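Local coordinates for protein glycosyl hydrolase family 10 (Prevotella bryantii, PDB 4MGQ) that probably acts as an endo-1,4-beta-xylanase, this chain being its calcium-binding carbohydrate-binding module rather than the catalytic domain, at residues Pro12-His22 and Tyr149-Gln159; Gln73-Lys81 and Ala90-Ala98. All coordinates share one frame; numbering follows the deposited sequence.

Contact 1: Pro12-His22 and Tyr149-Gln159; sequences PNATKHVLYIH and YEIKTVADPDQ. With CA (calcium ion), chain B.
Strand 17-24 pairs antiparallel with strand 151-155, which forms an outer edge of a five-stranded sheet in the module. Val18 and Val154 make a hydrogen-bonded pair, with Val18 N to Val154 O at 2.8 Å, and Tyr20 and Lys152 make the next. On the face that carries these side chains, Val154 CG2 lies 3.6 Å from Tyr20 CB, while Trp114 stacks on the Tyr20 ring. On the other face Ile21 CG2 and CD1 pack obliquely against CD1 and CE1 of Tyr149, with Ile21 CG2 3.5 Å from Tyr149 CD1. The Tyr149 hydroxyl bonds to the backbone of Glu34 in the other sheet of this beta-sandwich, the jelly-roll fold of CBM4/9 modules. His17 O binds the calcium ion at 2.3 Å, together with Asp116, Thr133, Glu135 and two waters. Past strand 151-155, the Gln159 amide bonds the backbone on either side of Thr15. The Gln159 chain runs extended beyond CG (chi2 -173°), which carries OE1 to Lys16 N at 2.8 Å, nearly straight at 174°, and NE2 to Ala14 O at 2.9 Å. Asp156 N bonds to Lys16 O. Asp156 OD1 accepts from Asp158 N in an Asx turn and from Trp86 NE1, and OD2 forms a salt bridge with Arg54.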
loop_
_atom_site.group_PDB
_atom_site.type_symbol
_atom_site.label_atom_id
_atom_site.label_comp_id
_atom_site.label_asym_id
_atom_site.label_seq_id
_atom_site.Cartn_x
_atom_site.Cartn_y
_atom_site.Cartn_z
ATOM N N PRO A 12 16.607 -4.848 -14.938
ATOM C CA PRO A 12 16.397 -5.058 -13.497
ATOM C C PRO A 12 17.253 -4.142 -12.618
ATOM O O PRO A 12 16.925 -3.943 -11.448
ATOM C CB PRO A 12 16.799 -6.524 -13.294
ATOM C CG PRO A 12 16.676 -7.142 -14.632
ATOM C CD PRO A 12 17.063 -6.076 -15.606
ATOM N N ASN A 13 18.329 -3.592 -13.172
ATOM C CA ASN A 13 19.225 -2.773 -12.377
ATOM C C ASN A 13 19.090 -1.283 -12.678
ATOM O O ASN A 13 19.831 -0.467 -12.128
ATOM C CB ASN A 13 20.669 -3.251 -12.565
ATOM C CG ASN A 13 20.865 -4.674 -12.075
ATOM O OD1 ASN A 13 20.185 -5.115 -11.147
ATOM N ND2 ASN A 13 21.761 -5.411 -12.716
ATOM N N ALA A 14 18.128 -0.926 -13.527
ATOM C CA ALA A 14 17.695 0.462 -13.627
ATOM C C ALA A 14 17.066 0.838 -12.290
ATOM O O ALA A 14 16.514 -0.019 -11.611
ATOM C CB ALA A 14 16.704 0.658 -14.762
ATOM N N THR A 15 17.168 2.104 -11.913
ATOM C CA THR A 15 16.644 2.529 -10.619
ATOM C C THR A 15 15.144 2.301 -10.549
ATOM O O THR A 15 14.395 2.740 -11.436
ATOM C CB THR A 15 16.950 4.001 -10.352
ATOM O OG1 THR A 15 18.357 4.219 -10.515
ATOM C CG2 THR A 15 16.535 4.380 -8.922
ATOM N N LYS A 16 14.720 1.591 -9.505
ATOM C CA LYS A 16 13.312 1.384 -9.207
ATOM C C LYS A 16 12.895 2.410 -8.169
ATOM O O LYS A 16 13.717 2.818 -7.352
ATOM C CB LYS A 16 13.056 -0.022 -8.672
ATOM C CG LYS A 16 13.436 -1.164 -9.604
ATOM C CD LYS A 16 13.295 -2.489 -8.857
ATOM C CE LYS A 16 13.214 -3.677 -9.816
ATOM N NZ LYS A 16 14.543 -4.146 -10.303
ATOM N N HIS A 17 11.639 2.831 -8.195
ATOM C CA HIS A 17 11.159 3.789 -7.194
ATOM C C HIS A 17 10.020 3.190 -6.396
ATOM O O HIS A 17 9.232 2.388 -6.909
ATOM C CB HIS A 17 10.750 5.102 -7.859
ATOM C CG HIS A 17 11.877 5.746 -8.604
ATOM N ND1 HIS A 17 12.143 5.466 -9.928
ATOM C CD2 HIS A 17 12.850 6.593 -8.193
ATOM C CE1 HIS A 17 13.213 6.142 -10.311
ATOM N NE2 HIS A 17 13.665 6.828 -9.276
ATOM N N VAL A 18 9.960 3.557 -5.118
ATOM C CA VAL A 18 9.015 2.945 -4.197
ATOM C C VAL A 18 8.394 4.020 -3.308
ATOM O O VAL A 18 8.930 5.117 -3.183
ATOM C CB VAL A 18 9.698 1.868 -3.315
ATOM C CG1 VAL A 18 10.480 0.858 -4.182
ATOM C CG2 VAL A 18 10.644 2.519 -2.317
ATOM N N LEU A 19 7.250 3.699 -2.721
ATOM C CA LEU A 19 6.651 4.540 -1.693
ATOM C C LEU A 19 7.482 4.383 -0.418
ATOM O O LEU A 19 7.841 3.268 -0.037
ATOM C CB LEU A 19 5.187 4.151 -1.452
ATOM C CG LEU A 19 4.407 4.914 -0.363
ATOM C CD1 LEU A 19 2.921 4.843 -0.652
ATOM C CD2 LEU A 19 4.667 4.372 1.040
ATOM N N TYR A 20 7.770 5.500 0.238
ATOM C CA TYR A 20 8.581 5.489 1.451
ATOM C C TYR A 20 7.973 6.368 2.522
ATOM O O TYR A 20 7.680 7.531 2.278
ATOM C CB TYR A 20 9.992 5.968 1.141
ATOM C CG TYR A 20 10.832 6.267 2.361
ATOM C CD1 TYR A 20 11.157 5.266 3.264
ATOM C CD2 TYR A 20 11.324 7.546 2.589
ATOM C CE1 TYR A 20 11.944 5.526 4.369
ATOM C CE2 TYR A 20 12.112 7.821 3.708
ATOM C CZ TYR A 20 12.414 6.799 4.589
ATOM O OH TYR A 20 13.196 7.035 5.697
ATOM N N ILE A 21 7.797 5.807 3.713
ATOM C CA ILE A 21 7.376 6.602 4.860
ATOM C C ILE A 21 8.373 6.443 5.990
ATOM O O ILE A 21 8.553 5.340 6.515
ATOM C CB ILE A 21 5.990 6.201 5.366
ATOM C CG1 ILE A 21 4.929 6.526 4.314
ATOM C CG2 ILE A 21 5.677 6.920 6.688
ATOM C CD1 ILE A 21 3.562 6.018 4.679
ATOM N N HIS A 22 9.027 7.537 6.355
ATOM C CA HIS A 22 9.766 7.545 7.604
ATOM C C HIS A 22 8.758 7.754 8.724
ATOM O O HIS A 22 8.199 8.838 8.875
ATOM C CB HIS A 22 10.834 8.622 7.656
ATOM C CG HIS A 22 11.542 8.661 8.974
ATOM N ND1 HIS A 22 12.251 7.586 9.458
ATOM C CD2 HIS A 22 11.590 9.610 9.938
ATOM C CE1 HIS A 22 12.744 7.885 10.647
ATOM N NE2 HIS A 22 12.356 9.108 10.962
ATOM N N TYR A 149 3.827 13.240 9.217
ATOM C CA TYR A 149 4.859 12.470 8.540
ATOM C C TYR A 149 4.783 12.817 7.058
ATOM O O TYR A 149 3.818 13.448 6.629
ATOM C CB TYR A 149 4.682 10.970 8.784
ATOM C CG TYR A 149 3.518 10.299 8.072
ATOM C CD1 TYR A 149 3.676 9.781 6.787
ATOM C CD2 TYR A 149 2.283 10.145 8.689
ATOM C CE1 TYR A 149 2.634 9.146 6.129
ATOM C CE2 TYR A 149 1.219 9.501 8.032
ATOM C CZ TYR A 149 1.418 9.007 6.744
ATOM O OH TYR A 149 0.407 8.362 6.073
ATOM N N GLU A 150 5.791 12.418 6.288
ATOM C CA GLU A 150 5.808 12.702 4.857
ATOM C C GLU A 150 5.623 11.445 4.020
ATOM O O GLU A 150 6.280 10.442 4.258
ATOM C CB GLU A 150 7.124 13.349 4.447
ATOM C CG GLU A 150 7.608 14.467 5.334
ATOM C CD GLU A 150 9.041 14.833 5.000
ATOM O OE1 GLU A 150 9.883 14.872 5.927
ATOM O OE2 GLU A 150 9.322 15.059 3.802
ATOM N N ILE A 151 4.738 11.521 3.034
ATOM C CA ILE A 151 4.621 10.487 2.018
ATOM C C ILE A 151 5.571 10.841 0.880
ATOM O O ILE A 151 5.411 11.883 0.246
ATOM C CB ILE A 151 3.189 10.374 1.490
ATOM C CG1 ILE A 151 2.220 10.103 2.641
ATOM C CG2 ILE A 151 3.093 9.298 0.412
ATOM C CD1 ILE A 151 0.756 10.193 2.248
ATOM N N LYS A 152 6.566 9.991 0.645
ATOM C CA LYS A 152 7.584 10.251 -0.375
ATOM C C LYS A 152 7.664 9.098 -1.361
ATOM O O LYS A 152 7.168 8.015 -1.083
ATOM C CB LYS A 152 8.965 10.451 0.257
ATOM C CG LYS A 152 9.069 11.612 1.238
ATOM C CD LYS A 152 10.503 11.781 1.729
ATOM C CE LYS A 152 11.463 12.076 0.578
ATOM N NZ LYS A 152 11.130 13.348 -0.147
ATOM N N THR A 153 8.291 9.341 -2.510
ATOM C CA THR A 153 8.768 8.237 -3.334
ATOM C C THR A 153 10.281 8.355 -3.403
ATOM O O THR A 153 10.821 9.463 -3.489
ATOM C CB THR A 153 8.167 8.219 -4.765
ATOM O OG1 THR A 153 8.459 9.453 -5.442
ATOM C CG2 THR A 153 6.654 7.993 -4.723
ATOM N N VAL A 154 10.967 7.221 -3.331
ATOM C CA VAL A 154 12.423 7.218 -3.298
ATOM C C VAL A 154 12.951 6.063 -4.116
ATOM O O VAL A 154 12.216 5.125 -4.425
ATOM C CB VAL A 154 12.988 7.083 -1.867
ATOM C CG1 VAL A 154 12.481 8.202 -0.968
ATOM C CG2 VAL A 154 12.641 5.719 -1.287
ATOM N N ALA A 155 14.237 6.129 -4.442
ATOM C CA ALA A 155 14.908 5.001 -5.065
ATOM C C ALA A 155 14.850 3.811 -4.134
ATOM O O ALA A 155 15.031 3.961 -2.927
ATOM C CB ALA A 155 16.351 5.348 -5.397
ATOM N N ASP A 156 14.578 2.636 -4.696
ATOM C CA ASP A 156 14.569 1.378 -3.938
ATOM C C ASP A 156 15.859 1.273 -3.108
ATOM O O ASP A 156 16.961 1.328 -3.653
ATOM C CB ASP A 156 14.423 0.200 -4.919
ATOM C CG ASP A 156 14.323 -1.162 -4.236
ATOM O OD1 ASP A 156 14.848 -1.360 -3.116
ATOM O OD2 ASP A 156 13.727 -2.081 -4.850
ATOM N N PRO A 157 15.726 1.129 -1.781
ATOM C CA PRO A 157 16.899 1.169 -0.900
ATOM C C PRO A 157 17.859 0.004 -1.083
ATOM O O PRO A 157 19.050 0.153 -0.780
ATOM C CB PRO A 157 16.276 1.129 0.507
ATOM C CG PRO A 157 14.934 0.506 0.309
ATOM C CD PRO A 157 14.470 1.032 -1.015
ATOM N N ASP A 158 17.368 -1.126 -1.579
ATOM C CA ASP A 158 18.190 -2.329 -1.634
ATOM C C ASP A 158 18.799 -2.556 -3.012
ATOM O O ASP A 158 19.316 -3.635 -3.301
ATOM C CB ASP A 158 17.380 -3.547 -1.194
ATOM C CG ASP A 158 17.157 -3.576 0.313
ATOM O OD1 ASP A 158 17.840 -2.809 1.035
ATOM O OD2 ASP A 158 16.308 -4.370 0.777
ATOM N N GLN A 159 18.761 -1.526 -3.848
ATOM C CA GLN A 159 19.527 -1.552 -5.090
ATOM C C GLN A 159 20.891 -0.926 -4.841
ATOM O O GLN A 159 21.006 0.014 -4.050
ATOM C CB GLN A 159 18.797 -0.811 -6.205
ATOM C CG GLN A 159 17.625 -1.563 -6.779
ATOM C CD GLN A 159 17.059 -0.856 -7.988
ATOM O OE1 GLN A 159 16.580 0.275 -7.885
ATOM N NE2 GLN A 159 17.150 -1.499 -9.152
HETATM CA CA CA B . 8.161 0.960 -8.426
HETATM O O HOH W 1 19.090 -3.800 -8.878
HETATM O O HOH W 2 8.944 9.624 4.470
HETATM O O HOH W 3 8.058 11.310 7.621
HETATM O O HOH W 4 6.930 -0.544 -9.862
HETATM O O HOH W 5 9.932 -0.444 -9.343
#

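Contact 2: Gln73-Lys81 and Ala90-Ala98; sequences QYWPTPSFK and AQAFEAKSA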
loop_
_atom_site.group_PDB
_atom_site.type_symbol
_atom_site.label_atom_id
_atom_site.label_comp_id
_atom_site.label_asym_id
_atom_site.label_seq_id
_atom_site.Cartn_x
_atom_site.Cartn_y
_atom_site.Cartn_z
ATOM N N GLN A 73 -14.334 -2.186 8.173
ATOM C CA GLN A 73 -14.229 -3.639 8.182
ATOM C C GLN A 73 -12.939 -4.054 8.874
ATOM O O GLN A 73 -11.845 -3.875 8.326
ATOM C CB GLN A 73 -14.285 -4.208 6.761
ATOM C CG GLN A 73 -14.326 -5.728 6.740
ATOM C CD GLN A 73 -14.806 -6.302 5.414
ATOM O OE1 GLN A 73 -15.806 -5.848 4.853
ATOM N NE2 GLN A 73 -14.106 -7.329 4.924
ATOM N N TYR A 74 -13.066 -4.571 10.096
ATOM C CA TYR A 74 -11.899 -4.984 10.874
ATOM C C TYR A 74 -11.519 -6.427 10.599
ATOM O O TYR A 74 -10.391 -6.831 10.868
ATOM C CB TYR A 74 -12.156 -4.794 12.373
ATOM C CG TYR A 74 -12.409 -3.357 12.728
ATOM C CD1 TYR A 74 -11.387 -2.421 12.695
ATOM C CD2 TYR A 74 -13.686 -2.927 13.073
ATOM C CE1 TYR A 74 -11.626 -1.086 13.003
ATOM C CE2 TYR A 74 -13.933 -1.618 13.387
ATOM C CZ TYR A 74 -12.909 -0.701 13.349
ATOM O OH TYR A 74 -13.180 0.611 13.653
ATOM N N TRP A 75 -12.466 -7.191 10.064
ATOM C CA TRP A 75 -12.251 -8.597 9.711
ATOM C C TRP A 75 -13.315 -9.035 8.718
ATOM O O TRP A 75 -14.492 -8.713 8.898
ATOM C CB TRP A 75 -12.301 -9.498 10.957
ATOM C CG TRP A 75 -11.919 -10.921 10.668
ATOM C CD1 TRP A 75 -12.686 -11.870 10.053
ATOM C CD2 TRP A 75 -10.668 -11.543 10.957
ATOM N NE1 TRP A 75 -11.986 -13.046 9.947
ATOM C CE2 TRP A 75 -10.744 -12.871 10.496
ATOM C CE3 TRP A 75 -9.491 -11.108 11.566
ATOM C CZ2 TRP A 75 -9.685 -13.768 10.626
ATOM C CZ3 TRP A 75 -8.438 -11.997 11.688
ATOM C CH2 TRP A 75 -8.544 -13.312 11.223
ATOM N N PRO A 76 -12.918 -9.755 7.650
ATOM C CA PRO A 76 -11.557 -10.092 7.231
ATOM C C PRO A 76 -10.922 -8.923 6.496
ATOM O O PRO A 76 -11.635 -8.090 5.941
ATOM C CB PRO A 76 -11.764 -11.273 6.284
ATOM C CG PRO A 76 -13.088 -10.974 5.643
ATOM C CD PRO A 76 -13.924 -10.296 6.718
ATOM N N THR A 77 -9.598 -8.869 6.486
ATOM C CA THR A 77 -8.886 -7.768 5.873
ATOM C C THR A 77 -7.704 -8.283 5.069
ATOM O O THR A 77 -7.327 -9.449 5.205
ATOM C CB THR A 77 -8.352 -6.789 6.928
ATOM O OG1 THR A 77 -7.340 -7.450 7.691
ATOM C CG2 THR A 77 -9.460 -6.280 7.848
ATOM N N PRO A 78 -7.100 -7.410 4.243
ATOM C CA PRO A 78 -5.855 -7.796 3.580
ATOM C C PRO A 78 -4.616 -7.455 4.408
ATOM O O PRO A 78 -3.563 -7.187 3.840
ATOM C CB PRO A 78 -5.886 -6.980 2.291
ATOM C CG PRO A 78 -6.614 -5.708 2.685
ATOM C CD PRO A 78 -7.641 -6.138 3.722
ATOM N N SER A 79 -4.746 -7.464 5.732
ATOM C CA SER A 79 -3.601 -7.186 6.597
ATOM C C SER A 79 -2.490 -8.185 6.289
ATOM O O SER A 79 -2.760 -9.337 5.923
ATOM C CB SER A 79 -4.000 -7.266 8.067
ATOM O OG SER A 79 -4.917 -6.237 8.384
ATOM N N PHE A 80 -1.246 -7.749 6.426
ATOM C CA PHE A 80 -0.135 -8.592 6.011
ATOM C C PHE A 80 1.053 -8.413 6.936
ATOM O O PHE A 80 0.970 -7.713 7.951
ATOM C CB PHE A 80 0.258 -8.285 4.557
ATOM C CG PHE A 80 0.594 -6.840 4.299
ATOM C CD1 PHE A 80 -0.402 -5.919 4.010
ATOM C CD2 PHE A 80 1.912 -6.404 4.325
ATOM C CE1 PHE A 80 -0.100 -4.595 3.769
ATOM C CE2 PHE A 80 2.230 -5.073 4.075
ATOM C CZ PHE A 80 1.214 -4.167 3.792
ATOM N N LYS A 81 2.159 -9.059 6.587
ATOM C CA LYS A 81 3.360 -8.983 7.408
ATOM C C LYS A 81 4.528 -8.453 6.591
ATOM O O LYS A 81 4.568 -8.605 5.371
ATOM C CB LYS A 81 3.697 -10.357 7.998
ATOM C CG LYS A 81 2.621 -10.910 8.930
ATOM C CD LYS A 81 3.044 -12.237 9.529
ATOM C CE LYS A 81 1.982 -12.778 10.478
ATOM N NZ LYS A 81 2.001 -12.071 11.790
ATOM N N ALA A 90 0.366 -11.257 -0.869
ATOM C CA ALA A 90 -0.895 -11.464 -1.569
ATOM C C ALA A 90 -1.936 -11.893 -0.552
ATOM O O ALA A 90 -1.868 -13.003 -0.016
ATOM C CB ALA A 90 -0.753 -12.507 -2.679
ATOM N N GLN A 91 -2.883 -11.008 -0.266
ATOM C CA GLN A 91 -3.889 -11.292 0.753
ATOM C C GLN A 91 -5.286 -11.025 0.221
ATOM O O GLN A 91 -5.607 -9.902 -0.156
ATOM C CB GLN A 91 -3.655 -10.452 2.017
ATOM C CG GLN A 91 -2.381 -10.780 2.784
ATOM C CD GLN A 91 -2.390 -12.179 3.381
ATOM O OE1 GLN A 91 -3.448 -12.754 3.651
ATOM N NE2 GLN A 91 -1.201 -12.737 3.582
ATOM N N ALA A 92 -6.114 -12.063 0.223
ATOM C CA ALA A 92 -7.490 -11.946 -0.236
ATOM C C ALA A 92 -8.427 -11.722 0.941
ATOM O O ALA A 92 -8.157 -12.165 2.060
ATOM C CB ALA A 92 -7.897 -13.185 -1.004
ATOM N N PHE A 93 -9.536 -11.043 0.679
ATOM C CA PHE A 93 -10.559 -10.821 1.699
ATOM C C PHE A 93 -11.888 -10.524 1.008
ATOM O O PHE A 93 -11.911 -9.883 -0.046
ATOM C CB PHE A 93 -10.161 -9.662 2.627
ATOM C CG PHE A 93 -10.194 -8.314 1.953
ATOM C CD1 PHE A 93 -9.158 -7.915 1.111
ATOM C CD2 PHE A 93 -11.277 -7.469 2.123
ATOM C CE1 PHE A 93 -9.197 -6.687 0.465
ATOM C CE2 PHE A 93 -11.318 -6.244 1.481
ATOM C CZ PHE A 93 -10.274 -5.852 0.655
ATOM N N GLU A 94 -12.987 -10.991 1.593
ATOM C CA GLU A 94 -14.314 -10.690 1.069
ATOM C C GLU A 94 -14.864 -9.405 1.675
ATOM O O GLU A 94 -14.897 -9.254 2.897
ATOM C CB GLU A 94 -15.280 -11.843 1.351
ATOM C CG GLU A 94 -16.697 -11.572 0.881
ATOM C CD GLU A 94 -17.701 -12.607 1.379
ATOM O OE1 GLU A 94 -17.284 -13.639 1.941
ATOM O OE2 GLU A 94 -18.913 -12.377 1.217
ATOM N N ALA A 95 -15.278 -8.476 0.823
ATOM C CA ALA A 95 -15.950 -7.273 1.286
ATOM C C ALA A 95 -17.287 -7.660 1.898
ATOM O O ALA A 95 -18.018 -8.464 1.326
ATOM C CB ALA A 95 -16.149 -6.294 0.140
ATOM N N LYS A 96 -17.608 -7.099 3.060
ATOM C CA LYS A 96 -18.878 -7.408 3.711
ATOM C C LYS A 96 -19.865 -6.247 3.592
ATOM O O LYS A 96 -20.970 -6.304 4.133
ATOM C CB LYS A 96 -18.660 -7.753 5.189
ATOM C CG LYS A 96 -17.671 -8.879 5.434
ATOM C CD LYS A 96 -18.133 -10.201 4.841
ATOM C CE LYS A 96 -17.184 -11.326 5.254
ATOM N NZ LYS A 96 -17.526 -12.629 4.628
ATOM N N SER A 97 -19.449 -5.196 2.891
ATOM C CA SER A 97 -20.259 -4.005 2.662
ATOM C C SER A 97 -19.605 -3.224 1.539
ATOM O O SER A 97 -18.562 -3.632 1.033
ATOM C CB SER A 97 -20.369 -3.142 3.922
ATOM O OG SER A 97 -19.120 -2.552 4.251
ATOM N N ALA A 98 -20.206 -2.111 1.140
ATOM C CA ALA A 98 -19.573 -1.248 0.149
ATOM C C ALA A 98 -18.415 -0.493 0.793
ATOM O O ALA A 98 -18.614 0.251 1.750
ATOM C CB ALA A 98 -20.582 -0.276 -0.441
HETATM O O HOH W 6 -17.856 -4.238 5.903
HETATM O O HOH W 7 -8.388 -12.092 4.924
#
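Gln73 OE1 accepts from Lys96 N at 2.8 Å and from a water that also bonds to Ser97 OG. The other end of the same amide is held twice. Gln73 NE2 donates to Glu94 O at 2.9 Å and to Pro76 O at 2.8 Å. Both acceptors lie close to the amide plane, which should fix the rotation of the group. With CG anti to the backbone N (chi1 -174°) and the chain extended beyond it, the amide reaches the backbone just where strand 87-94 ends. The contact thus ties the loop before strand 80-82 to an outer strand of the opposite sheet, across one margin of the beta-sandwich. Phe93 packs beside the amide. Pro78 CD sits over one face of its ring, 3.7 Å from the centroid, in a CH-pi contact, and Gln73 NE2 lies at the ring edge. Pro67 and Leu43 also touch Phe93. Pro76, which follows a cis peptide bond, sets CD 3.7 Å from Lys96 CE, and the two side chains cross at about a right angle. Lys96 NZ turns to Glu94 OE1 in a salt bridge. Earlier in the strand, Gln91 holds CG anti to its carbonyl carbon (chi1 -66°), which sets CG 3.5 Å from Ser79 O.

Contacts 1 and 2 lie on opposite sides of the chain's centre, about 26 Å apart between their centres. Both are partly buried, and both reach the same five-stranded sheet at its two outer strands, 151-155 and 87-94. Contact 1 lies mainly within that sheet and is built on regular backbone pairing, with a side-chain amide adding two more bonds to the backbone past the ladder's end. Contact 2 joins a loop leading to the other sheet with strand 87-94. It has no strand ladder and relies on one glutamine amide and on proline-aromatic packing. Contact 1 also supplies a calcium ligand, whereas contact 2 has none.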